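PDB 4ZRX: F5/8 type C domain protein from Bacteroides ovatus, which probably hydrolyses alpha-L-fucosides with a TIM-barrel domain and carries an F5/8 type C domain that is likely to bind sugars. Local coordinates for residues F47-I52 with L93-H98; C103-A108 with D125-L130; L145-R150 with D163-Q168. All coordinates share one frame; numbering follows the deposited sequence.

Interaction 1 of 3, residues F47-I52 with L93-H98; sequences FLHFGI and LLTAKH. With EDO (1,2-ethanediol), chain D.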
loop_
_atom_site.group_PDB
_atom_site.type_symbol
_atom_site.label_atom_id
_atom_site.label_comp_id
_atom_site.label_asym_id
_atom_site.label_seq_id
_atom_site.Cartn_x
_atom_site.Cartn_y
_atom_site.Cartn_z
ATOM N N PHE A 47 -6.843 2.410 -8.008
ATOM C CA PHE A 47 -7.850 1.336 -8.021
ATOM C C PHE A 47 -9.181 2.016 -7.695
ATOM O O PHE A 47 -9.240 2.902 -6.817
ATOM C CB PHE A 47 -7.539 0.322 -6.924
ATOM C CG PHE A 47 -7.480 -1.135 -7.321
ATOM C CD1 PHE A 47 -8.294 -1.700 -8.270
ATOM C CD2 PHE A 47 -6.677 -1.985 -6.550
ATOM C CE1 PHE A 47 -8.211 -3.097 -8.523
ATOM C CE2 PHE A 47 -6.592 -3.337 -6.789
ATOM C CZ PHE A 47 -7.377 -3.896 -7.785
ATOM N N LEU A 48 -10.255 1.596 -8.387
ATOM C CA LEU A 48 -11.600 1.966 -8.086
ATOM C C LEU A 48 -12.450 0.727 -7.813
ATOM O O LEU A 48 -12.953 0.066 -8.750
ATOM C CB LEU A 48 -12.186 2.757 -9.250
ATOM C CG LEU A 48 -11.497 4.067 -9.614
ATOM C CD1 LEU A 48 -11.910 4.542 -11.024
ATOM C CD2 LEU A 48 -11.834 5.139 -8.577
ATOM N N HIS A 49 -12.589 0.354 -6.558
ATOM C CA HIS A 49 -13.538 -0.669 -6.166
ATOM C C HIS A 49 -14.909 -0.034 -6.036
ATOM O O HIS A 49 -15.145 0.811 -5.167
ATOM C CB HIS A 49 -13.138 -1.351 -4.875
ATOM C CG HIS A 49 -12.055 -2.355 -5.020
ATOM N ND1 HIS A 49 -10.754 -2.019 -5.305
ATOM C CD2 HIS A 49 -12.064 -3.686 -4.838
ATOM C CE1 HIS A 49 -10.027 -3.115 -5.352
ATOM N NE2 HIS A 49 -10.800 -4.134 -5.045
ATOM N N PHE A 50 -15.810 -0.478 -6.917
ATOM C CA PHE A 50 -17.150 0.039 -7.035
ATOM C C PHE A 50 -18.021 -1.062 -7.600
ATOM O O PHE A 50 -17.630 -1.822 -8.486
ATOM C CB PHE A 50 -17.153 1.254 -7.948
ATOM C CG PHE A 50 -18.479 1.954 -7.993
ATOM C CD1 PHE A 50 -19.013 2.550 -6.852
ATOM C CD2 PHE A 50 -19.161 2.048 -9.190
ATOM C CE1 PHE A 50 -20.218 3.224 -6.911
ATOM C CE2 PHE A 50 -20.398 2.669 -9.230
ATOM C CZ PHE A 50 -20.919 3.292 -8.107
ATOM N N GLY A 51 -19.199 -1.236 -7.036
ATOM C CA GLY A 51 -20.131 -2.257 -7.505
ATOM C C GLY A 51 -21.301 -2.437 -6.583
ATOM O O GLY A 51 -21.663 -1.531 -5.804
ATOM N N ILE A 52 -21.904 -3.618 -6.659
ATOM C CA ILE A 52 -23.037 -3.874 -5.790
ATOM C C ILE A 52 -22.600 -3.896 -4.304
ATOM O O ILE A 52 -23.376 -3.496 -3.436
ATOM C CB ILE A 52 -23.741 -5.149 -6.255
ATOM C CG1 ILE A 52 -25.191 -5.178 -5.741
ATOM C CG2 ILE A 52 -22.930 -6.332 -5.879
ATOM C CD1 ILE A 52 -26.139 -5.648 -6.773
ATOM N N LEU A 93 -8.051 2.033 -12.522
ATOM C CA LEU A 93 -8.325 0.633 -12.722
ATOM C C LEU A 93 -9.618 0.266 -12.042
ATOM O O LEU A 93 -9.705 0.259 -10.825
ATOM C CB LEU A 93 -7.143 -0.200 -12.170
ATOM C CG LEU A 93 -7.271 -1.716 -12.038
ATOM C CD1 LEU A 93 -7.552 -2.389 -13.207
ATOM C CD2 LEU A 93 -5.917 -2.304 -11.481
ATOM N N LEU A 94 -10.632 -0.055 -12.834
ATOM C CA LEU A 94 -12.001 -0.255 -12.301
ATOM C C LEU A 94 -12.328 -1.719 -12.102
ATOM O O LEU A 94 -12.078 -2.551 -12.983
ATOM C CB LEU A 94 -13.021 0.359 -13.288
ATOM C CG LEU A 94 -14.463 0.200 -12.959
ATOM C CD1 LEU A 94 -14.829 1.083 -11.794
ATOM C CD2 LEU A 94 -15.292 0.599 -14.123
ATOM N N THR A 95 -12.970 -2.059 -10.989
ATOM C CA THR A 95 -13.564 -3.359 -10.762
ATOM C C THR A 95 -14.853 -3.509 -11.601
ATOM O O THR A 95 -15.981 -3.360 -11.105
ATOM C CB THR A 95 -13.893 -3.624 -9.296
ATOM O OG1 THR A 95 -14.745 -2.592 -8.773
ATOM C CG2 THR A 95 -12.578 -3.624 -8.447
ATOM N N ALA A 96 -14.676 -3.863 -12.861
ATOM C CA ALA A 96 -15.795 -4.036 -13.768
ATOM C C ALA A 96 -16.687 -5.211 -13.292
ATOM O O ALA A 96 -17.906 -5.221 -13.512
ATOM C CB ALA A 96 -15.261 -4.294 -15.176
ATOM N N LYS A 97 -16.057 -6.226 -12.676
ATOM C CA LYS A 97 -16.756 -7.333 -12.083
ATOM C C LYS A 97 -15.900 -7.848 -10.943
ATOM O O LYS A 97 -14.750 -8.207 -11.135
ATOM C CB LYS A 97 -16.970 -8.487 -13.070
ATOM C CG LYS A 97 -17.896 -9.586 -12.502
ATOM C CD LYS A 97 -17.941 -10.802 -13.442
ATOM C CE LYS A 97 -16.774 -11.684 -13.312
ATOM N NZ LYS A 97 -16.823 -12.859 -14.196
ATOM N N HIS A 98 -16.466 -7.815 -9.725
ATOM C CA HIS A 98 -15.807 -8.363 -8.550
ATOM C C HIS A 98 -16.308 -9.801 -8.307
ATOM O O HIS A 98 -16.911 -10.378 -9.180
ATOM C CB HIS A 98 -15.953 -7.402 -7.350
ATOM C CG HIS A 98 -14.856 -7.532 -6.355
ATOM N ND1 HIS A 98 -14.946 -8.336 -5.247
ATOM C CD2 HIS A 98 -13.615 -6.990 -6.320
ATOM C CE1 HIS A 98 -13.815 -8.287 -4.570
ATOM N NE2 HIS A 98 -12.974 -7.502 -5.215
HETATM C C1 EDO D . -8.876 -6.816 -5.005
HETATM O O1 EDO D . -10.220 -6.761 -4.529
HETATM C C2 EDO D . -7.953 -6.648 -3.813
HETATM O O2 EDO D . -8.291 -7.627 -2.817
#
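The carbonyl oxygen of Leu48 faces two groups of Thr95: the backbone N donates to it at 3.1 Å, and the hydroxyl OG1 stands 3.2 Å away. OG1 is also 3.0 Å from Phe50 O; with one proton and two carbonyls within reach, which of them it serves is not settled. With chi1 at 56°, OG1 sits between the backbone N and the carbonyl carbon of its own residue, which turns it to the backbone of 48-50 and sends CG2 to the ring of His49. That methyl lies 3.7 Å from the His49 ring centroid, almost on the ring normal, a CH-pi contact. Residues 47-48 and 93-94 run parallel, and Leu48 N donates to Leu93 O at 2.8 Å. On one face of the sheet the side chains of Phe47 and Leu93 lie side by side, with Leu93 CD2 over the Phe47 ring; on the other, Leu94 CD1 packs on Leu48 CB, and helices 77-86 and 126-137 cover them. Beyond the strand ends, His49 and His98 meet obliquely, their planes at 57°. Both NE2 atoms hydrogen-bond O1 of a 1,2-ethanediol, at 2.7 Å from His49 and 2.9 Å from His98, and Glu230 also binds the diol. Asn328 holds His49 ND1, while Trp295 stacks on the same ring. Parallel neighbouring strands that carry polar side chains at their C-terminal ends are characteristic of a TIM barrel, whose active site lies at that end; the diol, probably from the crystallisation liquor, marks a spot consistent with a sugar pocket.

Interaction 2 of 3, residues C103-A108 with D125-L130; sequences CLWPTA and DVVKEL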
loop_
_atom_site.group_PDB
_atom_site.type_symbol
_atom_site.label_atom_id
_atom_site.label_comp_id
_atom_site.label_asym_id
_atom_site.label_seq_id
_atom_site.Cartn_x
_atom_site.Cartn_y
_atom_site.Cartn_z
ATOM N N CYS A 103 -21.843 -7.325 -13.018
ATOM C CA CYS A 103 -21.112 -6.587 -14.055
ATOM C C CYS A 103 -21.548 -5.140 -14.096
ATOM O O CYS A 103 -22.748 -4.839 -14.205
ATOM C CB CYS A 103 -21.318 -7.232 -15.403
ATOM S SG CYS A 103 -20.660 -8.882 -15.415
ATOM N N LEU A 104 -20.552 -4.228 -14.128
ATOM C CA LEU A 104 -20.786 -2.791 -14.246
ATOM C C LEU A 104 -21.062 -2.231 -15.648
ATOM O O LEU A 104 -21.225 -1.050 -15.802
ATOM C CB LEU A 104 -19.569 -2.040 -13.644
ATOM C CG LEU A 104 -19.353 -2.169 -12.146
ATOM C CD1 LEU A 104 -18.289 -1.220 -11.717
ATOM C CD2 LEU A 104 -20.588 -1.870 -11.400
ATOM N N TRP A 105 -21.140 -3.104 -16.638
ATOM C CA TRP A 105 -21.472 -2.762 -17.987
ATOM C C TRP A 105 -22.546 -3.794 -18.436
ATOM O O TRP A 105 -22.620 -4.936 -17.906
ATOM C CB TRP A 105 -20.255 -2.834 -18.892
ATOM C CG TRP A 105 -19.817 -4.225 -19.273
ATOM C CD1 TRP A 105 -19.889 -4.763 -20.503
ATOM C CD2 TRP A 105 -19.114 -5.203 -18.460
ATOM N NE1 TRP A 105 -19.395 -6.027 -20.504
ATOM C CE2 TRP A 105 -18.899 -6.327 -19.270
ATOM C CE3 TRP A 105 -18.682 -5.252 -17.128
ATOM C CZ2 TRP A 105 -18.276 -7.492 -18.810
ATOM C CZ3 TRP A 105 -18.114 -6.440 -16.637
ATOM C CH2 TRP A 105 -17.899 -7.533 -17.487
ATOM N N PRO A 106 -23.364 -3.390 -19.414
ATOM C CA PRO A 106 -24.470 -4.273 -19.880
ATOM C C PRO A 106 -23.943 -5.367 -20.778
ATOM O O PRO A 106 -24.091 -5.315 -22.031
ATOM C CB PRO A 106 -25.372 -3.325 -20.672
ATOM C CG PRO A 106 -24.465 -2.213 -21.153
ATOM C CD PRO A 106 -23.413 -2.048 -20.021
ATOM N N THR A 107 -23.314 -6.343 -20.175
ATOM C CA THR A 107 -22.755 -7.479 -20.883
ATOM C C THR A 107 -23.853 -8.320 -21.561
ATOM O O THR A 107 -24.934 -8.508 -21.032
ATOM C CB THR A 107 -21.958 -8.342 -19.916
ATOM O OG1 THR A 107 -21.383 -9.477 -20.575
ATOM C CG2 THR A 107 -22.771 -8.818 -18.735
ATOM N N ALA A 108 -23.519 -8.900 -22.701
ATOM C CA ALA A 108 -24.413 -9.873 -23.361
ATOM C C ALA A 108 -24.379 -11.220 -22.632
ATOM O O ALA A 108 -25.172 -12.109 -22.919
ATOM C CB ALA A 108 -23.966 -10.082 -24.823
ATOM N N ASP A 125 -24.025 2.284 -18.036
ATOM C CA ASP A 125 -22.825 1.531 -18.239
ATOM C C ASP A 125 -21.691 2.304 -17.524
ATOM O O ASP A 125 -21.270 3.362 -17.970
ATOM C CB ASP A 125 -22.559 1.442 -19.743
ATOM C CG ASP A 125 -21.312 0.634 -20.070
ATOM O OD1 ASP A 125 -20.434 0.480 -19.163
ATOM O OD2 ASP A 125 -21.200 0.229 -21.257
ATOM N N VAL A 126 -21.277 1.793 -16.372
ATOM C CA VAL A 126 -20.281 2.505 -15.539
ATOM C C VAL A 126 -18.959 2.533 -16.268
ATOM O O VAL A 126 -18.221 3.505 -16.190
ATOM C CB VAL A 126 -20.101 1.860 -14.195
ATOM C CG1 VAL A 126 -19.084 2.604 -13.362
ATOM C CG2 VAL A 126 -21.469 1.827 -13.444
ATOM N N VAL A 127 -18.656 1.426 -16.930
ATOM C CA VAL A 127 -17.386 1.305 -17.641
ATOM C C VAL A 127 -17.322 2.364 -18.739
ATOM O O VAL A 127 -16.305 3.029 -18.918
ATOM C CB VAL A 127 -17.189 -0.120 -18.185
ATOM C CG1 VAL A 127 -15.839 -0.307 -18.854
ATOM C CG2 VAL A 127 -17.354 -1.199 -17.090
ATOM N N LYS A 128 -18.423 2.550 -19.459
ATOM C CA LYS A 128 -18.512 3.560 -20.462
ATOM C C LYS A 128 -18.335 4.957 -19.893
ATOM O O LYS A 128 -17.600 5.761 -20.471
ATOM C CB LYS A 128 -19.861 3.448 -21.194
ATOM C CG LYS A 128 -19.996 4.468 -22.369
ATOM C CD LYS A 128 -21.313 4.262 -23.148
ATOM C CE LYS A 128 -22.500 4.487 -22.273
ATOM N NZ LYS A 128 -22.417 5.617 -21.246
ATOM N N GLU A 129 -19.006 5.282 -18.790
ATOM C CA GLU A 129 -18.876 6.597 -18.212
ATOM C C GLU A 129 -17.421 6.859 -17.765
ATOM O O GLU A 129 -16.920 7.973 -17.954
ATOM C CB GLU A 129 -19.814 6.783 -17.036
ATOM C CG GLU A 129 -21.266 6.653 -17.467
ATOM C CD GLU A 129 -22.292 7.349 -16.598
ATOM O OE1 GLU A 129 -21.942 8.304 -15.897
ATOM O OE2 GLU A 129 -23.513 6.981 -16.712
ATOM N N LEU A 130 -16.779 5.840 -17.193
ATOM C CA LEU A 130 -15.384 5.985 -16.788
ATOM C C LEU A 130 -14.505 6.209 -18.022
ATOM O O LEU A 130 -13.611 7.082 -18.024
ATOM C CB LEU A 130 -14.880 4.762 -16.010
ATOM C CG LEU A 130 -13.424 4.884 -15.556
ATOM C CD1 LEU A 130 -13.197 6.085 -14.708
ATOM C CD2 LEU A 130 -13.077 3.603 -14.794
#
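The irregular chain of 103-108 runs past the first turn of helix 126-137, coming closest where the CA atoms of Trp105 and Asp125 are 4.5 Å apart. One backbone bond joins them: Val126 N donates to Leu104 O at 2.9 Å, nearly along the C=O axis although the N-H is bent to 144°. Asp125 is the N-cap of this helix, and its OD1 accepts from Lys128 N at 2.9 Å, met from above the carboxylate plane. This is the end of the beta-alpha connection that leads from barrel strand 91-97 into helix 126-137. Asp125 CG is anti to its backbone N (chi1 -179°), which lays the carboxylate against the loop: OD1 is 3.3 Å from Trp105 CB, and OD2 is 3.4 Å from Pro106 CD, the proline ring crossing at about a right angle. Tyr176 hydrogen-bonds OD2. An alanine in place of Asp125 would probably leave Lys128 N without its capping acceptor and Tyr176 without its hydrogen-bond partner, and open a gap beside Pro106. Leu104 CB packs against Val126 CB, while Val127 CG2 reaches Trp105 CB at 3.8 Å. The Trp105 indole leads away from the helix, its NE1 bonded to Glu171.

Interaction 3 of 3, residues L145-R150 with D163-Q168; sequences LSPWDR and DFFIRQ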
loop_
_atom_site.group_PDB
_atom_site.type_symbol
_atom_site.label_atom_id
_atom_site.label_comp_id
_atom_site.label_asym_id
_atom_site.label_seq_id
_atom_site.Cartn_x
_atom_site.Cartn_y
_atom_site.Cartn_z
ATOM N N LEU A 145 -11.300 -7.809 -13.797
ATOM C CA LEU A 145 -12.387 -8.709 -14.167
ATOM C C LEU A 145 -12.179 -9.979 -13.357
ATOM O O LEU A 145 -11.301 -10.784 -13.667
ATOM C CB LEU A 145 -12.394 -8.972 -15.675
ATOM C CG LEU A 145 -13.465 -9.945 -16.155
ATOM C CD1 LEU A 145 -14.847 -9.311 -16.126
ATOM C CD2 LEU A 145 -13.154 -10.468 -17.545
ATOM N N SER A 146 -12.993 -10.172 -12.311
ATOM C CA SER A 146 -12.728 -11.283 -11.358
ATOM C C SER A 146 -12.827 -12.673 -11.991
ATOM O O SER A 146 -13.913 -13.028 -12.523
ATOM C CB SER A 146 -13.640 -11.184 -10.160
ATOM O OG SER A 146 -13.450 -12.241 -9.272
ATOM N N PRO A 147 -11.734 -13.446 -11.963
ATOM C CA PRO A 147 -11.846 -14.859 -12.420
ATOM C C PRO A 147 -12.886 -15.616 -11.593
ATOM O O PRO A 147 -13.767 -16.235 -12.178
ATOM C CB PRO A 147 -10.417 -15.392 -12.237
ATOM C CG PRO A 147 -9.573 -14.158 -12.354
ATOM C CD PRO A 147 -10.323 -13.082 -11.696
ATOM N N TRP A 148 -12.827 -15.508 -10.260
ATOM C CA TRP A 148 -13.816 -16.168 -9.394
ATOM C C TRP A 148 -15.156 -15.401 -9.544
ATOM O O TRP A 148 -15.217 -14.186 -9.363
ATOM C CB TRP A 148 -13.344 -16.117 -7.939
ATOM C CG TRP A 148 -14.239 -16.765 -6.897
ATOM C CD1 TRP A 148 -15.086 -17.852 -7.046
ATOM C CD2 TRP A 148 -14.344 -16.370 -5.543
ATOM N NE1 TRP A 148 -15.704 -18.137 -5.840
ATOM C CE2 TRP A 148 -15.251 -17.261 -4.903
ATOM C CE3 TRP A 148 -13.742 -15.354 -4.783
ATOM C CZ2 TRP A 148 -15.588 -17.130 -3.551
ATOM C CZ3 TRP A 148 -14.080 -15.218 -3.471
ATOM C CH2 TRP A 148 -14.998 -16.121 -2.854
ATOM N N ASP A 149 -16.226 -16.134 -9.868
ATOM C CA ASP A 149 -17.515 -15.529 -10.099
ATOM C C ASP A 149 -18.532 -16.361 -9.313
ATOM O O ASP A 149 -18.783 -17.521 -9.641
ATOM C CB ASP A 149 -17.812 -15.507 -11.613
ATOM C CG ASP A 149 -19.049 -14.738 -11.978
ATOM O OD1 ASP A 149 -20.034 -14.781 -11.193
ATOM O OD2 ASP A 149 -19.071 -14.082 -13.081
ATOM N N ARG A 150 -19.113 -15.756 -8.287
ATOM C CA ARG A 150 -19.995 -16.467 -7.401
ATOM C C ARG A 150 -21.445 -16.414 -7.893
ATOM O O ARG A 150 -22.300 -16.998 -7.247
ATOM C CB ARG A 150 -19.926 -15.826 -6.011
ATOM C CG ARG A 150 -18.506 -15.908 -5.429
ATOM C CD ARG A 150 -18.445 -15.197 -4.090
ATOM N NE ARG A 150 -18.862 -16.087 -3.000
ATOM C CZ ARG A 150 -18.688 -15.814 -1.698
ATOM N NH1 ARG A 150 -18.211 -14.664 -1.283
ATOM N NH2 ARG A 150 -19.040 -16.722 -0.806
ATOM N N ASP A 163 -15.305 -19.872 -21.740
ATOM C CA ASP A 163 -15.899 -19.150 -22.883
ATOM C C ASP A 163 -16.605 -17.887 -22.422
ATOM O O ASP A 163 -16.502 -16.836 -23.066
ATOM C CB ASP A 163 -16.924 -20.047 -23.634
ATOM C CG ASP A 163 -17.616 -19.333 -24.816
ATOM O OD1 ASP A 163 -17.015 -19.285 -25.917
ATOM O OD2 ASP A 163 -18.778 -18.877 -24.679
ATOM N N PHE A 164 -17.366 -18.022 -21.351
ATOM C CA PHE A 164 -18.151 -16.925 -20.749
ATOM C C PHE A 164 -17.217 -15.771 -20.344
ATOM O O PHE A 164 -17.472 -14.604 -20.639
ATOM C CB PHE A 164 -18.861 -17.547 -19.509
ATOM C CG PHE A 164 -19.621 -16.559 -18.609
ATOM C CD1 PHE A 164 -20.940 -16.229 -18.853
ATOM C CD2 PHE A 164 -18.999 -16.006 -17.513
ATOM C CE1 PHE A 164 -21.623 -15.351 -17.981
ATOM C CE2 PHE A 164 -19.642 -15.200 -16.682
ATOM C CZ PHE A 164 -20.949 -14.832 -16.923
ATOM N N PHE A 165 -16.150 -16.157 -19.692
ATOM C CA PHE A 165 -15.102 -15.219 -19.246
ATOM C C PHE A 165 -14.466 -14.506 -20.404
ATOM O O PHE A 165 -14.317 -13.300 -20.381
ATOM C CB PHE A 165 -14.080 -15.927 -18.407
ATOM C CG PHE A 165 -13.161 -14.972 -17.602
ATOM C CD1 PHE A 165 -13.617 -14.404 -16.417
ATOM C CD2 PHE A 165 -11.927 -14.623 -18.082
ATOM C CE1 PHE A 165 -12.816 -13.541 -15.704
ATOM C CE2 PHE A 165 -11.093 -13.773 -17.358
ATOM C CZ PHE A 165 -11.565 -13.223 -16.158
ATOM N N ILE A 166 -14.138 -15.249 -21.476
ATOM C CA ILE A 166 -13.567 -14.617 -22.637
ATOM C C ILE A 166 -14.574 -13.679 -23.239
ATOM O O ILE A 166 -14.188 -12.644 -23.760
ATOM C CB ILE A 166 -13.051 -15.697 -23.679
ATOM C CG1 ILE A 166 -11.789 -16.335 -23.095
ATOM C CG2 ILE A 166 -12.748 -15.064 -25.035
ATOM C CD1 ILE A 166 -11.307 -17.560 -23.851
ATOM N N ARG A 167 -15.877 -14.044 -23.257
ATOM C CA ARG A 167 -16.840 -13.119 -23.844
ATOM C C ARG A 167 -16.925 -11.844 -23.036
ATOM O O ARG A 167 -16.958 -10.767 -23.620
ATOM C CB ARG A 167 -18.215 -13.747 -24.049
ATOM C CG ARG A 167 -18.232 -14.586 -25.265
ATOM C CD ARG A 167 -19.497 -15.440 -25.290
ATOM N NE ARG A 167 -20.753 -14.690 -25.145
ATOM C CZ ARG A 167 -21.750 -15.054 -24.323
ATOM N NH1 ARG A 167 -21.609 -16.091 -23.511
ATOM N NH2 ARG A 167 -22.877 -14.363 -24.293
ATOM N N GLN A 168 -16.897 -11.938 -21.706
ATOM C CA GLN A 168 -16.834 -10.714 -20.867
ATOM C C GLN A 168 -15.598 -9.847 -21.113
ATOM O O GLN A 168 -15.674 -8.608 -21.292
ATOM C CB GLN A 168 -16.912 -11.079 -19.396
ATOM C CG GLN A 168 -18.258 -11.655 -19.010
ATOM C CD GLN A 168 -18.425 -11.849 -17.501
ATOM O OE1 GLN A 168 -17.446 -12.019 -16.753
ATOM N NE2 GLN A 168 -19.659 -11.922 -17.057
HETATM O O HOH W 1 -21.120 -12.645 -14.011
#
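Leu145 and Phe165 reach toward each other tip to tip, the leucine methyl CD2 sitting over one face of the phenylalanine ring. CD2 is 3.8 Å from the ring centroid, 24° off the normal and displaced toward the rim, where it comes within 3.5 Å of CZ. Phe165 CG is anti to the backbone N (chi1 -165°), an orientation that carries the ring from the helix to the end of strand 140-145. There its edge meets backbone oxygens close to the ring plane: Ser146 O is 3.4 Å from CE1, and Leu145 O approaches CZ. Pro147 packs obliquely on the same ring through its CA. The other methyl of Leu145, CD1, touches Gln168 OE1. Farther along the loop, the side chain of Asp149 crosses that of Phe164 at about a right angle, OD2 at the ring edge, 3.8 Å from CE2, with carboxylate and ring planes 62° apart. A water donates to Asp149 OD2 at 2.7 Å and is held only weakly by Gln168 NE2. Lys97 forms a salt bridge with OD2 and a hydrogen bond with Gln168 OE1, tying the loop to the helix by gripping both side chains. A strand-end leucine packed against the helix that follows in the chain is the packing of a beta-alpha unit of a TIM barrel.

The three contacts follow one another along the chain within the TIM-barrel domain, all on the same side of the chain's centre. Interaction 1 pairs barrel strands 44-48 and 91-97; interaction 2 joins the loop after the latter strand to the start of helix 126-137; interaction 3 joins the end of the next strand, 140-145, to helix 158-174. Their centres lie about 11 Å (1 and 2), 14 Å (1 and 3) and 15 Å (2 and 3) apart, yet each touches the others. Leu104 N is 2.9 Å from Ala96 O, probably a hydrogen bond, and Trp105 CH2 packs on Leu145 CD1. Successive beta-alpha units thus pack against one another close to the C-terminal strand ends, where the histidines of interaction 1 lie.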